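Local coordinates for protein beta-N-acetylhexosaminidase (Arthrobacter aurescens, PDB 3RCN) that probably hydrolyses terminal non-reducing N-acetyl-D-hexosamine residues from N-acetyl-beta-D-hexosaminides, as a glycosyl hydrolase of family 20, at residues S307-L312 and G359-V364; L378-R383 and V399-H404; G395-M400 and P446-G451; K405-H410 and Q453-S458. All blocks are in the same frame, centred on the assembly; numbering follows the deposited sequence.

Overall arrangement
Followed from the N terminus, the chain passes through the strands of the catalytic alpha-beta barrel. Contact 1 pairs strand 309-313 with strand 361-364 and closes a largely helical loop. Contact 2 lies further on and closes a short beta-alpha-beta unit, 378-383 with 399-404 around helix 385-393; strand 378-381 lies beside strand 361-364, so contacts 1 and 2 adjoin in the sheet. Contact 3 shares Val399 and Met400 with contact 2 and carries the sheet on to strand 449-456. Contact 4 sets loop 405-410 against the later part of that same strand. Contacts 3 and 4 cross along the chain, their segments alternating, and together tie strand 397-400 and the loop after it to strand 449-456.

Contact 1 of 4, residues S307-L312 and G359-V364; sequences SPWISL and GRATSV
Pro308 and Ala361 begin a run of backbone hydrogen bonds between two parallel strands. Pro308 O accepts from Ala361 N at 2.9 Å. Ile310 then uses both its polar atoms, its N giving to Ala361 O and its O receiving from Ser363 N, also at 2.9 Å. Leu312 N closes the ladder on Ser363 O at 2.8 Å.

Polar side chains take part in two places. Arg360 has CG anti to its carbonyl carbon (chi1 -46°) and the chain bends at chi2, and its NH1 gives a hydrogen bond to Ser307 O at 3.0 Å from above the carbonyl plane. The same NH1 also bonds Phe305 O, and NH2 bonds Val302 O weakly, so the guanidinium gathers carbonyls from the end of helix 288-304 and the turn after it. An alanine here would probably leave the carbonyls of Ser307 and Phe305 without this donor and let the turn before strand 309-313 shift. On the face that carries Trp309, Ser311 OG and Ser363 OG, each anti to its backbone N, share one water, at 2.9 Å from Ser311 OG.

Among the apolar contacts, Trp309 CD1 meets Ala361 CB at 3.8 Å, the small methyl leaving room for the indole. On the face of Ile310 and Thr362, the Thr362 CG2 methyl is touched by Leu312 CD1 at 3.9 Å, while Ile310 and Leu312 pack on helices 288-304 and 342-357. Neighbouring parallel strands with helices outside and the Trp309 and Ser311 face turned inward are characteristic of the (beta/alpha)8 barrel of family 20 catalytic domains.

Contact 2 of 4, residues L378-R383 and V399-H404; sequences LVASWR and VMCPEH
Val399 lies in the first shell against Leu378 and Ala380. Its CG1 meets Leu378 CD1 at 3.7 Å, the two side chains crossing at about a right angle, and its CG2 lies 4.0 Å from Ala380 CB. Ala380 CB also meets Cys401 SG at 3.9 Å; so small a side chain suits a place beside two neighbours. On the other face Met400, a selenomethionine, folds back at chi2 and chi3 and brings SE to 4.1 Å from Ser381 CB.

Backbone bonds set this register. Val399 N gives to Val379 O at 3.0 Å, Ser381 N to Val399 O, and Cys401 N to Ser381 O. Beyond the strands Glu403 N gives to Trp382 O at 2.9 Å, a nearly straight bond (173°) that keeps the two exits together.

Further out, Arg383 CG lies over the centre of one face of the Trp382 indole. Arg383 is itself held by a salt bridge to Asp366, and Glu403 by one to Arg533. The Trp382 side chain touches Tyr407 through CB, and its nearest atoms lie about 7 Å from the side chain of Glu316, the predicted proton donor. This is a right-handed beta-alpha-beta crossover through helix 385-393, with its strands running to the active-site end of the barrel.

Contact 3 of 4, residues G395-M400 and P446-G451; sequences GYDVVM and PGRLLG
Asp397 and Arg448 cross obliquely at the start of the paired strands, their carboxylate and guanidinium planes turned 87° apart. Their charged ends do not close into a salt bridge: Asp397 OD2 stays 4.4 Å from Arg448 NH1. Asp397 OD1 lies within hydrogen-bonding distance of Arg448 N, but its modelled place is doubtful. The Arg448 chain bends at chi3, and Leu450 CD2 lies over one guanidinium face, offset toward the rim. Both polar residues suit this partly exposed end.

Deeper in, the side chains are apolar. Val398 CG1, anti to its backbone N, meets Leu449 CD2 at 3.9 Å on the face packed by Ala391 and Leu392 of helix 385-393. Met400 CG also reaches Leu449 CD2. Val399, on the other face, brings CG1 to 3.8 Å from Leu450 CB, and both residues touch Tyr140, which places them toward the barrel interior.

Backbone bonds set the register: Val398 N to Arg448 O, Leu450 N to Val398 O at 2.9 Å, and Met400 N to Gly451 O at 2.9 Å. Glycines fill the places where a side chain would not fit. Gly395 has positive phi and ends helix 385-393 in a Schellman motif, its CA lying 3.7 Å from Pro446 CG. A CB on Gly447 would run into Tyr396 O, and Gly451 has backbone angles that leave no place for a CB beside the carbonyl O of Leu450. Parallel strands whose short segments here run 37° apart, one face toward a helix and the other inward, are characteristic of a TIM-type alpha-beta barrel.

Contact 4 of 4, residues K405-H410 and Q453-S458; sequences KLYLDH and QANIWS
At the active-site end of the catalytic barrel, loop 405-410 lies along strand 449-456, and Tyr407 and Trp457 form a T-shaped (edge-to-face) pair. The indole edge points at the phenol face, with NE1 above the ring and offset toward its rim; the centroids are 4.9 Å apart and the planes 60° apart. Tyr407 and Asn455 lie side by side, with Asn455 ND2 3.2 Å from Tyr407 CE1. Asn455 OD1 takes a straight hydrogen bond from Gln453 NE2 at 2.8 Å (164°), on a lone pair, which fixes the amide's rotation; Gln453 OE1 is bound in turn by Tyr140 OH. Asp409, beside Trp457, brings OD2 to the indole edge, 3.4 Å from CD1.

Two backbone bonds hold the loop on the strand: Asn455 N to Leu406 O at 3.1 Å and Leu408 N to Asn455 O at 2.8 Å. Leu408 CD1 touches both Ala454 CB and Ile456 CG1, 3.9 Å from each, and with Leu406 it packs on helix 474-483, as suits buried leucines.

An alanine in place of Tyr407 would probably leave Trp457 without the face its edge rests on and open a gap beside Asn455. The nearest side-chain atoms of Tyr407 and Glu316, the predicted proton donor, lie about 7 Å apart, and aromatic residues at this end of the barrel are consistent with the pocket of family 20 enzymes.

Contact 1 of 4, residues S307-L312 and G359-V364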
# COMPACT_ATOMS: atom_id res chain seq x y z
N SER A 307 11.84 -15.03 -15.67
CA SER A 307 11.20 -16.32 -15.44
C SER A 307 11.33 -17.37 -16.57
O SER A 307 11.07 -17.07 -17.74
CB SER A 307 9.71 -16.07 -15.18
OG SER A 307 8.96 -17.26 -15.22
N PRO A 308 11.70 -18.62 -16.23
CA PRO A 308 11.82 -19.70 -17.23
C PRO A 308 10.50 -20.01 -17.94
O PRO A 308 10.54 -20.52 -19.06
CB PRO A 308 12.29 -20.92 -16.42
CG PRO A 308 12.81 -20.35 -15.12
CD PRO A 308 12.04 -19.08 -14.87
N TRP A 309 9.36 -19.74 -17.31
CA TRP A 309 8.06 -19.87 -17.98
C TRP A 309 7.46 -18.51 -18.30
O TRP A 309 7.65 -17.55 -17.55
CB TRP A 309 7.06 -20.63 -17.11
CG TRP A 309 7.49 -21.98 -16.68
CD1 TRP A 309 7.33 -23.15 -17.37
CD2 TRP A 309 8.13 -22.31 -15.45
NE1 TRP A 309 7.85 -24.19 -16.64
CE2 TRP A 309 8.36 -23.71 -15.46
CE3 TRP A 309 8.57 -21.57 -14.35
CZ2 TRP A 309 8.98 -24.38 -14.40
CZ3 TRP A 309 9.19 -22.23 -13.29
CH2 TRP A 309 9.39 -23.63 -13.33
N ILE A 310 6.74 -18.44 -19.40
CA ILE A 310 5.97 -17.26 -19.74
C ILE A 310 4.59 -17.74 -20.16
O ILE A 310 4.48 -18.68 -20.93
CB ILE A 310 6.66 -16.50 -20.87
CG1 ILE A 310 7.91 -15.81 -20.30
CG2 ILE A 310 5.72 -15.51 -21.53
CD1 ILE A 310 8.63 -14.95 -21.28
N SER A 311 3.53 -17.15 -19.61
CA SER A 311 2.20 -17.70 -19.83
C SER A 311 1.51 -17.07 -21.03
O SER A 311 1.51 -15.85 -21.19
CB SER A 311 1.32 -17.54 -18.58
OG SER A 311 -0.02 -17.90 -18.87
N LEU A 312 1.01 -17.92 -21.92
CA LEU A 312 0.22 -17.46 -23.05
C LEU A 312 -1.28 -17.60 -22.89
O LEU A 312 -2.03 -17.27 -23.80
CB LEU A 312 0.68 -18.12 -24.36
CG LEU A 312 2.12 -17.76 -24.74
CD1 LEU A 312 2.54 -18.53 -25.98
CD2 LEU A 312 2.26 -16.27 -24.94
N GLY A 359 14.63 -19.15 -25.17
CA GLY A 359 15.03 -20.03 -24.08
C GLY A 359 13.99 -20.20 -22.99
O GLY A 359 14.29 -20.71 -21.91
N ARG A 360 12.75 -19.82 -23.28
CA ARG A 360 11.68 -19.95 -22.31
C ARG A 360 10.68 -21.03 -22.66
O ARG A 360 10.28 -21.18 -23.83
CB ARG A 360 10.92 -18.62 -22.16
CG ARG A 360 11.82 -17.40 -22.04
CD ARG A 360 12.77 -17.47 -20.84
NE ARG A 360 13.66 -16.32 -20.85
CZ ARG A 360 13.41 -15.17 -20.21
NH1 ARG A 360 12.30 -15.03 -19.50
NH2 ARG A 360 14.28 -14.17 -20.29
N ALA A 361 10.26 -21.78 -21.65
CA ALA A 361 9.14 -22.69 -21.76
C ALA A 361 7.84 -21.88 -21.76
O ALA A 361 7.82 -20.74 -21.31
CB ALA A 361 9.15 -23.67 -20.61
N THR A 362 6.76 -22.47 -22.27
CA THR A 362 5.47 -21.79 -22.31
C THR A 362 4.52 -22.34 -21.25
O THR A 362 4.58 -23.51 -20.89
CB THR A 362 4.80 -21.95 -23.69
OG1 THR A 362 5.48 -21.14 -24.65
CG2 THR A 362 3.34 -21.51 -23.66
N SER A 363 3.66 -21.47 -20.75
CA SER A 363 2.64 -21.89 -19.81
C SER A 363 1.26 -21.61 -20.42
O SER A 363 1.05 -20.56 -21.02
CB SER A 363 2.84 -21.15 -18.49
OG SER A 363 1.86 -21.54 -17.54
N VAL A 364 0.33 -22.56 -20.29
CA VAL A 364 -1.02 -22.40 -20.83
C VAL A 364 -2.07 -23.01 -19.91
O VAL A 364 -1.74 -23.80 -19.02
CB VAL A 364 -1.17 -23.04 -22.23
CG1 VAL A 364 -0.13 -22.49 -23.18
CG2 VAL A 364 -1.04 -24.55 -22.13
O HOH W 1 -0.87 -20.39 -17.66

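Contact 2 of 4, residues L378-R383 and V399-H404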
# COMPACT_ATOMS: atom_id res chain seq x y z
N LEU A 378 4.25 -26.06 -19.71
CA LEU A 378 3.58 -26.22 -18.44
C LEU A 378 2.09 -26.01 -18.63
O LEU A 378 1.66 -25.00 -19.21
CB LEU A 378 4.11 -25.16 -17.47
CG LEU A 378 3.40 -25.05 -16.12
CD1 LEU A 378 3.48 -26.39 -15.42
CD2 LEU A 378 4.08 -23.98 -15.30
N VAL A 379 1.29 -26.96 -18.15
CA VAL A 379 -0.14 -26.80 -18.16
C VAL A 379 -0.68 -26.45 -16.78
O VAL A 379 -0.37 -27.11 -15.80
CB VAL A 379 -0.84 -28.07 -18.66
CG1 VAL A 379 -2.35 -27.84 -18.77
CG2 VAL A 379 -0.26 -28.47 -19.99
N ALA A 380 -1.52 -25.42 -16.71
CA ALA A 380 -2.21 -25.12 -15.47
C ALA A 380 -3.63 -25.66 -15.59
O ALA A 380 -4.48 -25.10 -16.29
CB ALA A 380 -2.24 -23.62 -15.23
N SER A 381 -3.89 -26.74 -14.86
CA SER A 381 -5.13 -27.48 -15.04
C SER A 381 -6.22 -27.04 -14.08
O SER A 381 -6.14 -27.30 -12.87
CB SER A 381 -4.87 -28.97 -14.82
OG SER A 381 -6.09 -29.68 -14.93
N TRP A 382 -7.25 -26.40 -14.63
CA TRP A 382 -8.41 -25.97 -13.86
C TRP A 382 -9.53 -27.01 -13.83
O TRP A 382 -10.49 -26.88 -13.07
CB TRP A 382 -8.93 -24.66 -14.44
CG TRP A 382 -9.10 -24.72 -15.90
CD1 TRP A 382 -8.17 -24.39 -16.85
CD2 TRP A 382 -10.26 -25.16 -16.61
NE1 TRP A 382 -8.69 -24.59 -18.11
CE2 TRP A 382 -9.97 -25.07 -17.99
CE3 TRP A 382 -11.51 -25.63 -16.21
CZ2 TRP A 382 -10.89 -25.43 -18.96
CZ3 TRP A 382 -12.43 -25.98 -17.18
CH2 TRP A 382 -12.11 -25.88 -18.54
N ARG A 383 -9.40 -28.05 -14.65
CA ARG A 383 -10.32 -29.18 -14.60
C ARG A 383 -9.92 -30.07 -13.42
O ARG A 383 -8.95 -29.78 -12.71
CB ARG A 383 -10.27 -29.97 -15.91
CG ARG A 383 -9.80 -29.15 -17.12
CD ARG A 383 -9.90 -29.95 -18.43
NE ARG A 383 -11.20 -29.79 -19.06
CZ ARG A 383 -11.41 -29.30 -20.29
NH1 ARG A 383 -10.38 -28.94 -21.05
NH2 ARG A 383 -12.65 -29.19 -20.76
N VAL A 399 0.71 -28.13 -13.18
CA VAL A 399 0.44 -27.56 -11.86
C VAL A 399 -1.08 -27.54 -11.70
O VAL A 399 -1.80 -27.14 -12.62
CB VAL A 399 1.02 -26.15 -11.72
CG1 VAL A 399 2.52 -26.18 -11.88
CG2 VAL A 399 0.42 -25.23 -12.74
N MSE A 400 -1.57 -28.00 -10.55
CA MSE A 400 -3.02 -28.06 -10.33
C MSE A 400 -3.59 -26.76 -9.76
O MSE A 400 -3.08 -26.19 -8.79
CB MSE A 400 -3.39 -29.22 -9.41
CG MSE A 400 -2.93 -30.56 -9.91
SE MSE A 400 -3.87 -31.11 -11.52
CE MSE A 400 -5.70 -30.94 -10.82
N CYS A 401 -4.64 -26.27 -10.41
CA CYS A 401 -5.46 -25.21 -9.88
C CYS A 401 -6.91 -25.47 -10.25
O CYS A 401 -7.47 -24.78 -11.10
CB CYS A 401 -5.00 -23.85 -10.41
SG CYS A 401 -4.58 -23.80 -12.16
N PRO A 402 -7.52 -26.48 -9.62
CA PRO A 402 -8.90 -26.84 -9.95
C PRO A 402 -9.85 -25.68 -9.69
O PRO A 402 -9.78 -25.06 -8.63
CB PRO A 402 -9.21 -27.99 -8.99
CG PRO A 402 -7.88 -28.49 -8.53
CD PRO A 402 -6.95 -27.32 -8.56
N GLU A 403 -10.73 -25.39 -10.64
CA GLU A 403 -11.71 -24.31 -10.51
C GLU A 403 -12.67 -24.53 -9.34
O GLU A 403 -13.21 -23.57 -8.81
CB GLU A 403 -12.51 -24.16 -11.81
CG GLU A 403 -13.59 -23.07 -11.75
CD GLU A 403 -14.57 -23.13 -12.92
OE1 GLU A 403 -14.57 -24.13 -13.68
OE2 GLU A 403 -15.37 -22.18 -13.07
N HIS A 404 -12.92 -25.77 -8.97
CA HIS A 404 -13.89 -26.03 -7.91
C HIS A 404 -13.24 -26.18 -6.54
O HIS A 404 -13.91 -26.52 -5.56
CB HIS A 404 -14.80 -27.21 -8.25
CG HIS A 404 -14.06 -28.48 -8.54
ND1 HIS A 404 -13.30 -28.65 -9.68
CD2 HIS A 404 -13.98 -29.64 -7.85
CE1 HIS A 404 -12.78 -29.86 -9.68
NE2 HIS A 404 -13.18 -30.49 -8.58

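Contact 3 of 4, residues G395-M400 and P446-G451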
# COMPACT_ATOMS: atom_id res chain seq x y z
N GLY A 395 3.10 -35.88 -21.53
CA GLY A 395 4.43 -35.38 -21.21
C GLY A 395 4.52 -33.92 -20.79
O GLY A 395 5.61 -33.41 -20.49
N TYR A 396 3.39 -33.23 -20.76
CA TYR A 396 3.36 -31.86 -20.32
C TYR A 396 3.57 -31.83 -18.81
O TYR A 396 3.03 -32.68 -18.09
CB TYR A 396 2.04 -31.19 -20.71
CG TYR A 396 1.82 -31.08 -22.21
CD1 TYR A 396 2.80 -31.52 -23.10
CD2 TYR A 396 0.66 -30.52 -22.73
CE1 TYR A 396 2.62 -31.43 -24.47
CE2 TYR A 396 0.47 -30.42 -24.11
CZ TYR A 396 1.46 -30.87 -24.97
OH TYR A 396 1.29 -30.78 -26.34
N ASP A 397 4.37 -30.88 -18.32
CA ASP A 397 4.46 -30.62 -16.88
C ASP A 397 3.18 -29.94 -16.40
O ASP A 397 2.61 -29.12 -17.10
CB ASP A 397 5.68 -29.76 -16.53
CG ASP A 397 6.99 -30.53 -16.61
OD1 ASP A 397 6.95 -31.78 -16.53
OD2 ASP A 397 8.05 -29.89 -16.74
N VAL A 398 2.75 -30.29 -15.21
CA VAL A 398 1.45 -29.87 -14.72
C VAL A 398 1.55 -29.14 -13.36
O VAL A 398 2.39 -29.47 -12.52
CB VAL A 398 0.54 -31.09 -14.57
CG1 VAL A 398 -0.77 -30.74 -13.88
CG2 VAL A 398 0.28 -31.71 -15.93
N VAL A 399 0.71 -28.13 -13.18
CA VAL A 399 0.44 -27.56 -11.86
C VAL A 399 -1.08 -27.54 -11.70
O VAL A 399 -1.80 -27.14 -12.62
CB VAL A 399 1.02 -26.15 -11.72
CG1 VAL A 399 2.52 -26.18 -11.88
CG2 VAL A 399 0.42 -25.23 -12.74
N MSE A 400 -1.57 -28.00 -10.55
CA MSE A 400 -3.02 -28.06 -10.33
C MSE A 400 -3.59 -26.76 -9.76
O MSE A 400 -3.08 -26.19 -8.79
CB MSE A 400 -3.39 -29.22 -9.41
CG MSE A 400 -2.93 -30.56 -9.91
SE MSE A 400 -3.87 -31.11 -11.52
CE MSE A 400 -5.70 -30.94 -10.82
N PRO A 446 5.39 -39.52 -18.44
CA PRO A 446 6.44 -38.59 -18.89
C PRO A 446 6.31 -37.18 -18.34
O PRO A 446 7.31 -36.48 -18.21
CB PRO A 446 6.26 -38.58 -20.42
CG PRO A 446 4.85 -38.98 -20.64
CD PRO A 446 4.54 -39.96 -19.56
N GLY A 447 5.08 -36.76 -18.04
CA GLY A 447 4.86 -35.44 -17.47
C GLY A 447 5.10 -35.52 -15.98
O GLY A 447 4.88 -36.58 -15.37
N ARG A 448 5.55 -34.42 -15.38
CA ARG A 448 5.74 -34.39 -13.93
C ARG A 448 4.91 -33.31 -13.25
O ARG A 448 4.67 -32.25 -13.82
CB ARG A 448 7.22 -34.26 -13.55
CG ARG A 448 8.03 -33.28 -14.38
CD ARG A 448 9.50 -33.30 -13.96
NE ARG A 448 9.67 -32.90 -12.56
CZ ARG A 448 10.09 -31.70 -12.17
NH1 ARG A 448 10.39 -30.77 -13.07
NH2 ARG A 448 10.21 -31.42 -10.87
N LEU A 449 4.50 -33.59 -12.02
CA LEU A 449 3.68 -32.66 -11.25
C LEU A 449 4.61 -31.72 -10.52
O LEU A 449 5.37 -32.14 -9.65
CB LEU A 449 2.82 -33.40 -10.24
CG LEU A 449 1.32 -33.16 -10.32
CD1 LEU A 449 0.64 -33.63 -9.05
CD2 LEU A 449 1.07 -31.69 -10.54
N LEU A 450 4.56 -30.45 -10.89
CA LEU A 450 5.40 -29.45 -10.27
C LEU A 450 4.84 -28.97 -8.93
O LEU A 450 5.59 -28.65 -8.00
CB LEU A 450 5.58 -28.27 -11.22
CG LEU A 450 6.15 -28.64 -12.57
CD1 LEU A 450 6.59 -27.39 -13.29
CD2 LEU A 450 7.30 -29.59 -12.36
N GLY A 451 3.51 -28.91 -8.84
CA GLY A 451 2.85 -28.33 -7.69
C GLY A 451 1.44 -27.83 -7.97
O GLY A 451 0.73 -28.34 -8.86

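Contact 4 of 4, residues K405-H410 and Q453-S458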
# COMPACT_ATOMS: atom_id res chain seq x y z
N LYS A 405 -11.93 -25.95 -6.48
CA LYS A 405 -11.16 -26.06 -5.24
C LYS A 405 -10.42 -24.77 -4.90
O LYS A 405 -10.60 -24.19 -3.85
CB LYS A 405 -10.16 -27.21 -5.33
CG LYS A 405 -10.78 -28.59 -5.50
CD LYS A 405 -11.76 -28.89 -4.37
CE LYS A 405 -12.19 -30.34 -4.41
NZ LYS A 405 -12.66 -30.73 -5.76
N LEU A 406 -9.51 -24.40 -5.80
CA LEU A 406 -8.52 -23.34 -5.61
C LEU A 406 -8.83 -21.93 -6.14
O LEU A 406 -7.90 -21.13 -6.28
CB LEU A 406 -7.14 -23.83 -6.05
CG LEU A 406 -6.66 -25.02 -5.22
CD1 LEU A 406 -5.19 -25.30 -5.49
CD2 LEU A 406 -6.89 -24.77 -3.75
N TYR A 407 -10.05 -21.67 -6.59
CA TYR A 407 -10.39 -20.32 -7.08
C TYR A 407 -10.91 -19.43 -5.95
O TYR A 407 -11.98 -19.68 -5.38
CB TYR A 407 -11.39 -20.37 -8.24
CG TYR A 407 -10.76 -20.70 -9.59
CD1 TYR A 407 -9.52 -21.33 -9.66
CD2 TYR A 407 -11.39 -20.36 -10.78
CE1 TYR A 407 -8.94 -21.62 -10.88
CE2 TYR A 407 -10.80 -20.66 -12.01
CZ TYR A 407 -9.58 -21.29 -12.05
OH TYR A 407 -8.99 -21.59 -13.25
N LEU A 408 -10.14 -18.39 -5.63
CA LEU A 408 -10.38 -17.60 -4.43
C LEU A 408 -11.33 -16.42 -4.64
O LEU A 408 -11.71 -15.75 -3.69
CB LEU A 408 -9.06 -17.12 -3.83
CG LEU A 408 -8.07 -18.21 -3.42
CD1 LEU A 408 -6.77 -17.62 -2.86
CD2 LEU A 408 -8.71 -19.15 -2.42
N ASP A 409 -11.71 -16.16 -5.88
CA ASP A 409 -12.77 -15.21 -6.15
C ASP A 409 -14.13 -15.82 -5.76
O ASP A 409 -15.13 -15.11 -5.66
CB ASP A 409 -12.76 -14.73 -7.61
CG ASP A 409 -12.80 -15.89 -8.62
OD1 ASP A 409 -13.59 -15.80 -9.60
OD2 ASP A 409 -12.04 -16.88 -8.47
N HIS A 410 -14.15 -17.12 -5.48
CA HIS A 410 -15.40 -17.79 -5.15
C HIS A 410 -15.78 -17.59 -3.69
O HIS A 410 -14.92 -17.60 -2.81
CB HIS A 410 -15.35 -19.30 -5.43
CG HIS A 410 -15.29 -19.64 -6.89
ND1 HIS A 410 -15.49 -20.91 -7.36
CD2 HIS A 410 -15.01 -18.87 -7.97
CE1 HIS A 410 -15.35 -20.92 -8.67
NE2 HIS A 410 -15.06 -19.69 -9.07
N GLN A 453 -1.50 -24.20 -7.49
CA GLN A 453 -1.63 -22.76 -7.50
C GLN A 453 -3.05 -22.32 -7.16
O GLN A 453 -4.02 -22.95 -7.58
CB GLN A 453 -1.18 -22.26 -8.87
CG GLN A 453 -1.53 -20.86 -9.23
CD GLN A 453 -1.12 -20.56 -10.66
OE1 GLN A 453 0.05 -20.73 -11.02
NE2 GLN A 453 -2.07 -20.16 -11.50
N ALA A 454 -3.18 -21.23 -6.42
CA ALA A 454 -4.49 -20.65 -6.15
C ALA A 454 -4.68 -19.41 -7.02
O ALA A 454 -3.76 -18.60 -7.17
CB ALA A 454 -4.63 -20.30 -4.67
N ASN A 455 -5.86 -19.26 -7.60
CA ASN A 455 -6.14 -18.15 -8.51
C ASN A 455 -7.14 -17.15 -7.92
O ASN A 455 -8.19 -17.54 -7.41
CB ASN A 455 -6.66 -18.65 -9.86
CG ASN A 455 -5.65 -19.52 -10.59
OD1 ASN A 455 -4.46 -19.47 -10.31
ND2 ASN A 455 -6.12 -20.33 -11.53
N ILE A 456 -6.79 -15.87 -7.98
CA ILE A 456 -7.69 -14.81 -7.55
C ILE A 456 -8.10 -13.95 -8.75
O ILE A 456 -7.34 -13.08 -9.19
CB ILE A 456 -6.95 -13.93 -6.52
CG1 ILE A 456 -6.25 -14.83 -5.49
CG2 ILE A 456 -7.89 -12.93 -5.86
CD1 ILE A 456 -5.24 -14.10 -4.63
N TRP A 457 -9.33 -14.12 -9.22
CA TRP A 457 -9.81 -13.34 -10.36
C TRP A 457 -10.47 -12.09 -9.83
O TRP A 457 -11.21 -12.15 -8.86
CB TRP A 457 -10.76 -14.16 -11.22
CG TRP A 457 -10.10 -15.38 -11.76
CD1 TRP A 457 -10.21 -16.65 -11.28
CD2 TRP A 457 -9.20 -15.45 -12.87
NE1 TRP A 457 -9.44 -17.50 -12.01
CE2 TRP A 457 -8.80 -16.79 -13.00
CE3 TRP A 457 -8.69 -14.50 -13.77
CZ2 TRP A 457 -7.93 -17.22 -14.00
CZ3 TRP A 457 -7.82 -14.92 -14.75
CH2 TRP A 457 -7.45 -16.27 -14.87
N SER A 458 -10.15 -10.96 -10.43
CA SER A 458 -10.44 -9.64 -9.87
C SER A 458 -11.70 -8.92 -10.34
O SER A 458 -11.87 -7.74 -10.03
CB SER A 458 -9.21 -8.72 -9.88
OG SER A 458 -8.89 -8.29 -11.18